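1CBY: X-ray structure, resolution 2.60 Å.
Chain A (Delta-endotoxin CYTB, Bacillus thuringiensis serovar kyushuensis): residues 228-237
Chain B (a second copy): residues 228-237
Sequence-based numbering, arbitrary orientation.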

ATOM      1  N   SER A 228       1.901 -10.579 -22.442  1.00 39.92           N
ATOM      2  CA  SER A 228       3.108 -10.792 -21.652  1.00 38.72           C
ATOM      3  C   SER A 228       4.268  -9.917 -22.106  1.00 38.72           C
ATOM      4  O   SER A 228       4.428  -9.669 -23.298  1.00 43.51           O
ATOM      5  N   SER A 229       5.083  -9.471 -21.152  1.00 38.64           N
ATOM      6  CA  SER A 229       6.243  -8.632 -21.440  1.00 36.44           C
ATOM      7  C   SER A 229       7.333  -8.766 -20.383  1.00 37.54           C
ATOM      8  O   SER A 229       7.082  -8.576 -19.191  1.00 40.51           O
ATOM      9  N   ASN A 230       8.548  -9.066 -20.832  1.00 34.31           N
ATOM     10  CA  ASN A 230       9.697  -9.210 -19.940  1.00 32.51           C
ATOM     11  C   ASN A 230      10.736  -8.146 -20.307  1.00 30.53           C
ATOM     12  O   ASN A 230      11.930  -8.427 -20.424  1.00 27.92           O
ATOM     13  N   ALA A 231      10.249  -6.924 -20.507  1.00 29.60           N
ATOM     14  CA  ALA A 231      11.078  -5.778 -20.876  1.00 27.04           C
ATOM     15  C   ALA A 231      11.947  -5.320 -19.715  1.00 24.80           C
ATOM     16  O   ALA A 231      11.708  -5.703 -18.572  1.00 28.24           O
ATOM     17  N   PRO A 232      13.007  -4.544 -19.999  1.00 27.76           N
ATOM     18  CA  PRO A 232      13.899  -4.046 -18.946  1.00 30.34           C
ATOM     19  C   PRO A 232      13.079  -3.177 -17.991  1.00 32.14           C
ATOM     20  O   PRO A 232      12.420  -2.222 -18.420  1.00 35.89           O
ATOM     21  N   ILE A 233      13.118  -3.516 -16.706  1.00 30.15           N
ATOM     22  CA  ILE A 233      12.345  -2.807 -15.690  1.00 24.94           C
ATOM     23  C   ILE A 233      12.352  -1.280 -15.795  1.00 26.79           C
ATOM     24  O   ILE A 233      11.301  -0.647 -15.668  1.00 28.47           O
ATOM     25  N   VAL A 234      13.507  -0.688 -16.081  1.00 28.17           N
ATOM     26  CA  VAL A 234      13.583   0.768 -16.198  1.00 30.18           C
ATOM     27  C   VAL A 234      12.795   1.237 -17.417  1.00 31.32           C
ATOM     28  O   VAL A 234      12.066   2.228 -17.350  1.00 37.86           O
ATOM     29  N   ASP A 235      12.914   0.502 -18.516  1.00 29.17           N
ATOM     30  CA  ASP A 235      12.205   0.851 -19.740  1.00 32.17           C
ATOM     31  C   ASP A 235      10.721   0.934 -19.437  1.00 30.96           C
ATOM     32  O   ASP A 235      10.028   1.830 -19.917  1.00 33.68           O
ATOM     33  N   ILE A 236      10.248   0.012 -18.608  1.00 32.26           N
ATOM     34  CA  ILE A 236       8.838  -0.026 -18.239  1.00 36.78           C
ATOM     35  C   ILE A 236       8.397   1.274 -17.566  1.00 33.68           C
ATOM     36  O   ILE A 236       7.416   1.887 -17.979  1.00 35.22           O
ATOM     37  N   PHE A 237       9.154   1.731 -16.577  1.00 32.93           N
ATOM     38  CA  PHE A 237       8.796   2.955 -15.872  1.00 33.03           C
ATOM     39  C   PHE A 237       9.095   4.258 -16.615  1.00 36.40           C
ATOM     40  O   PHE A 237       8.792   5.339 -16.115  1.00 43.86           O
TER
ATOM     41  N   SER B 228      22.907  -0.213  -9.714  1.00 39.92           N
ATOM     42  CA  SER B 228      21.893  -0.083 -10.753  1.00 38.72           C
ATOM     43  C   SER B 228      21.686  -1.373 -11.535  1.00 38.72           C
ATOM     44  O   SER B 228      22.640  -2.105 -11.785  1.00 43.51           O
ATOM     45  N   SER B 229      20.443  -1.633 -11.933  1.00 38.64           N
ATOM     46  CA  SER B 229      20.096  -2.825 -12.700  1.00 36.44           C
ATOM     47  C   SER B 229      18.852  -2.624 -13.557  1.00 37.54           C
ATOM     48  O   SER B 229      17.793  -2.245 -13.052  1.00 40.51           O
ATOM     49  N   ASN B 230      18.980  -2.909 -14.849  1.00 34.31           N
ATOM     50  CA  ASN B 230      17.870  -2.782 -15.791  1.00 32.51           C
ATOM     51  C   ASN B 230      17.564  -4.164 -16.375  1.00 30.53           C
ATOM     52  O   ASN B 230      17.394  -4.328 -17.584  1.00 27.92           O
ATOM     53  N   ALA B 231      17.522  -5.156 -15.489  1.00 29.60           N
ATOM     54  CA  ALA B 231      17.257  -6.548 -15.850  1.00 27.04           C
ATOM     55  C   ALA B 231      15.806  -6.752 -16.257  1.00 24.80           C
ATOM     56  O   ALA B 231      14.962  -5.898 -15.996  1.00 28.24           O
ATOM     57  N   PRO B 232      15.506  -7.859 -16.958  1.00 27.76           N
ATOM     58  CA  PRO B 232      14.133  -8.148 -17.388  1.00 30.34           C
ATOM     59  C   PRO B 232      13.256  -8.278 -16.143  1.00 32.14           C
ATOM     60  O   PRO B 232      13.554  -9.076 -15.246  1.00 35.89           O
ATOM     61  N   ILE B 233      12.185  -7.491 -16.091  1.00 30.15           N
ATOM     62  CA  ILE B 233      11.287  -7.473 -14.940  1.00 24.94           C
ATOM     63  C   ILE B 233      10.917  -8.841 -14.364  1.00 26.79           C
ATOM     64  O   ILE B 233      10.929  -9.023 -13.145  1.00 28.47           O
ATOM     65  N   VAL B 234      10.646  -9.818 -15.225  1.00 28.17           N
ATOM     66  CA  VAL B 234      10.288 -11.151 -14.741  1.00 30.18           C
ATOM     67  C   VAL B 234      11.485 -11.799 -14.054  1.00 31.32           C
ATOM     68  O   VAL B 234      11.345 -12.411 -12.994  1.00 37.86           O
ATOM     69  N   ASP B 235      12.665 -11.628 -14.638  1.00 29.17           N
ATOM     70  CA  ASP B 235      13.880 -12.198 -14.069  1.00 32.17           C
ATOM     71  C   ASP B 235      14.029 -11.700 -12.644  1.00 30.96           C
ATOM     72  O   ASP B 235      14.402 -12.457 -11.749  1.00 33.68           O
ATOM     73  N   ILE B 236      13.703 -10.431 -12.437  1.00 32.26           N
ATOM     74  CA  ILE B 236      13.809  -9.826 -11.116  1.00 36.78           C
ATOM     75  C   ILE B 236      12.940 -10.555 -10.090  1.00 33.68           C
ATOM     76  O   ILE B 236      13.425 -10.953  -9.035  1.00 35.22           O
ATOM     77  N   PHE B 237      11.679 -10.793 -10.426  1.00 32.93           N
ATOM     78  CA  PHE B 237      10.780 -11.471  -9.501  1.00 33.03           C
ATOM     79  C   PHE B 237      10.965 -12.984  -9.387  1.00 36.40           C
ATOM     80  O   PHE B 237      10.277 -13.635  -8.602  1.00 43.86           O
TER

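An exact two-fold axis relates the copies, so every contact described from chain A recurs with the chain labels exchanged. Ser A228 stays out of the contact. Ser A229 points its CB sideways, chi1 t, with its hydroxyl satisfied elsewhere in the structure; what it offers chain B is backbone, its O lying 3.8 Å from CG2 of Ile B233.

Asn A230 is the polar key. Its CB also leaves sideways, but with chi1 t and chi2 at 24° the amide reaches the start of the opposing helix. There Val B234 N donates to Asn A230 OD1 at 2.9 Å, using a backbone NH in the first turn, where no earlier helical carbonyl is available to accept it. Asn A230 ND2 donates weakly to Asp B235 OD1 at 3.4 Å, and Asn A230 OD1 also sits tightly against the proline ring, 2.9 Å from CB of Pro B232.

Ala A231 turns its methyl away, leaving the backbone to work: Ile B233 N donates to Ala A231 O at 3.1 Å, nearly straight at 175°. With its symmetry mate, this bond frames a single bridge at Pro A232 and Pro B232, whose CA atoms approach to 4.4 Å. Pro A232, its ring C-gamma exo, occupies the N-cap position.

Ile A233 points toward chain B in the tt rotamer and is buried. Its CB lies 4.4 Å from CB of Ile B233, while its CG2 meets CD1 of Ile B236 at 3.7 Å. Val A234, chi1 t, also points toward the partner, its CB 3.3 Å from OD1 of Asn B230. Asp A235, chi1 m, starts sideways but brings OD1 to the weak bond from Asn B230 ND2. Ile A236, mt, extends CD1 to CG2 of Ile B233, closing the apolar cluster. Phe A237, chi1 m, remains outside contact range.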

ATOM      1  CB  SER A 228       3.505 -12.268 -21.717  1.00 35.79           C
ATOM      2  OG  SER A 228       4.645 -12.540 -20.922  1.00 43.68           O
ATOM      3  CB  SER A 229       5.838  -7.164 -21.550  1.00 36.82           C
ATOM      4  OG  SER A 229       6.988  -6.335 -21.653  1.00 42.15           O
ATOM      5  CB  ASN A 230      10.296 -10.616 -20.065  1.00 32.36           C
ATOM      6  CG  ASN A 230      11.400 -10.876 -19.053  1.00 34.56           C
ATOM      7  OD1 ASN A 230      11.454 -10.248 -17.994  1.00 37.81           O
ATOM      8  ND2 ASN A 230      12.285 -11.808 -19.372  1.00 37.01           N
ATOM      9  CB  ALA A 231      10.186  -4.635 -21.331  1.00 24.57           C
ATOM     10  CB  PRO A 232      14.911  -3.221 -19.733  1.00 25.77           C
ATOM     11  CG  PRO A 232      15.002  -3.952 -21.013  1.00 26.72           C
ATOM     12  CD  PRO A 232      13.550  -4.209 -21.326  1.00 28.04           C
ATOM     13  CB  ILE A 233      12.722  -3.276 -14.266  1.00 17.35           C
ATOM     14  CG1 ILE A 233      11.731  -2.711 -13.251  1.00 16.12           C
ATOM     15  CG2 ILE A 233      14.154  -2.889 -13.929  1.00 18.97           C
ATOM     16  CD1 ILE A 233      11.955  -3.215 -11.846  1.00 20.55           C
ATOM     17  CB  VAL A 234      15.040   1.276 -16.301  1.00 30.27           C
ATOM     18  CG1 VAL A 234      15.056   2.791 -16.399  1.00 21.09           C
ATOM     19  CG2 VAL A 234      15.850   0.815 -15.091  1.00 25.39           C
ATOM     20  CB  ASP A 235      12.435  -0.207 -20.828  1.00 39.38           C
ATOM     21  CG  ASP A 235      13.863  -0.219 -21.359  1.00 44.75           C
ATOM     22  OD1 ASP A 235      14.771   0.349 -20.709  1.00 48.93           O
ATOM     23  OD2 ASP A 235      14.079  -0.816 -22.438  1.00 47.47           O
ATOM     24  CB  ILE A 236       8.523  -1.252 -17.330  1.00 38.34           C
ATOM     25  CG1 ILE A 236       8.736  -2.550 -18.118  1.00 36.79           C
ATOM     26  CG2 ILE A 236       7.091  -1.187 -16.812  1.00 36.18           C
ATOM     27  CD1 ILE A 236       8.452  -3.805 -17.337  1.00 34.29           C
ATOM     28  CB  PHE A 237       9.400   2.955 -14.469  1.00 29.63           C
ATOM     29  CG  PHE A 237       8.798   1.917 -13.561  1.00 37.17           C
ATOM     30  CD1 PHE A 237       9.309   0.624 -13.520  1.00 37.56           C
ATOM     31  CD2 PHE A 237       7.689   2.220 -12.777  1.00 36.54           C
ATOM     32  CE1 PHE A 237       8.724  -0.352 -12.713  1.00 34.56           C
ATOM     33  CE2 PHE A 237       7.098   1.248 -11.968  1.00 36.57           C
ATOM     34  CZ  PHE A 237       7.617  -0.038 -11.937  1.00 31.64           C
TER
ATOM     35  CB  SER B 228      22.278   1.053 -11.702  1.00 35.79           C
ATOM     36  OG  SER B 228      21.298   1.255 -12.704  1.00 43.68           O
ATOM     37  CB  SER B 229      19.874  -4.021 -11.776  1.00 36.82           C
ATOM     38  OG  SER B 229      19.366  -5.129 -12.507  1.00 42.15           O
ATOM     39  CB  ASN B 230      18.228  -1.791 -16.907  1.00 32.36           C
ATOM     40  CG  ASN B 230      17.058  -1.503 -17.833  1.00 34.56           C
ATOM     41  OD1 ASN B 230      15.895  -1.649 -17.453  1.00 37.81           O
ATOM     42  ND2 ASN B 230      17.362  -1.088 -19.053  1.00 37.01           N
ATOM     43  CB  ALA B 231      17.592  -7.448 -14.673  1.00 24.57           C
ATOM     44  CB  PRO B 232      14.288  -9.481 -18.114  1.00 25.77           C
ATOM     45  CG  PRO B 232      15.638  -9.376 -18.701  1.00 26.72           C
ATOM     46  CD  PRO B 232      16.439  -8.835 -17.543  1.00 28.04           C
ATOM     47  CB  ILE B 233      10.029  -6.620 -15.222  1.00 17.35           C
ATOM     48  CG1 ILE B 233       9.241  -6.411 -13.931  1.00 16.12           C
ATOM     49  CG2 ILE B 233       9.172  -7.258 -16.306  1.00 18.97           C
ATOM     50  CD1 ILE B 233       8.055  -5.490 -14.091  1.00 20.55           C
ATOM     51  CB  VAL B 234       9.785 -12.074 -15.876  1.00 30.27           C
ATOM     52  CG1 VAL B 234       9.410 -13.433 -15.311  1.00 21.09           C
ATOM     53  CG2 VAL B 234       8.586 -11.444 -16.582  1.00 25.39           C
ATOM     54  CB  ASP B 235      15.114 -11.776 -14.879  1.00 39.38           C
ATOM     55  CG  ASP B 235      15.164 -12.407 -16.265  1.00 44.75           C
ATOM     56  OD1 ASP B 235      14.129 -12.921 -16.751  1.00 48.93           O
ATOM     57  OD2 ASP B 235      16.254 -12.379 -16.879  1.00 47.47           O
ATOM     58  CB  ILE B 236      13.455  -8.309 -11.156  1.00 38.34           C
ATOM     59  CG1 ILE B 236      14.495  -7.556 -11.994  1.00 36.79           C
ATOM     60  CG2 ILE B 236      13.401  -7.727  -9.748  1.00 36.18           C
ATOM     61  CD1 ILE B 236      14.257  -6.073 -12.097  1.00 34.29           C
ATOM     62  CB  PHE B 237       9.329 -11.102  -9.806  1.00 29.63           C
ATOM     63  CG  PHE B 237       9.006  -9.662  -9.515  1.00 37.17           C
ATOM     64  CD1 PHE B 237       9.205  -8.678 -10.478  1.00 37.56           C
ATOM     65  CD2 PHE B 237       8.541  -9.280  -8.260  1.00 36.54           C
ATOM     66  CE1 PHE B 237       8.950  -7.336 -10.196  1.00 34.56           C
ATOM     67  CE2 PHE B 237       8.284  -7.940  -7.970  1.00 36.57           C
ATOM     68  CZ  PHE B 237       8.489  -6.968  -8.938  1.00 31.64           C
TER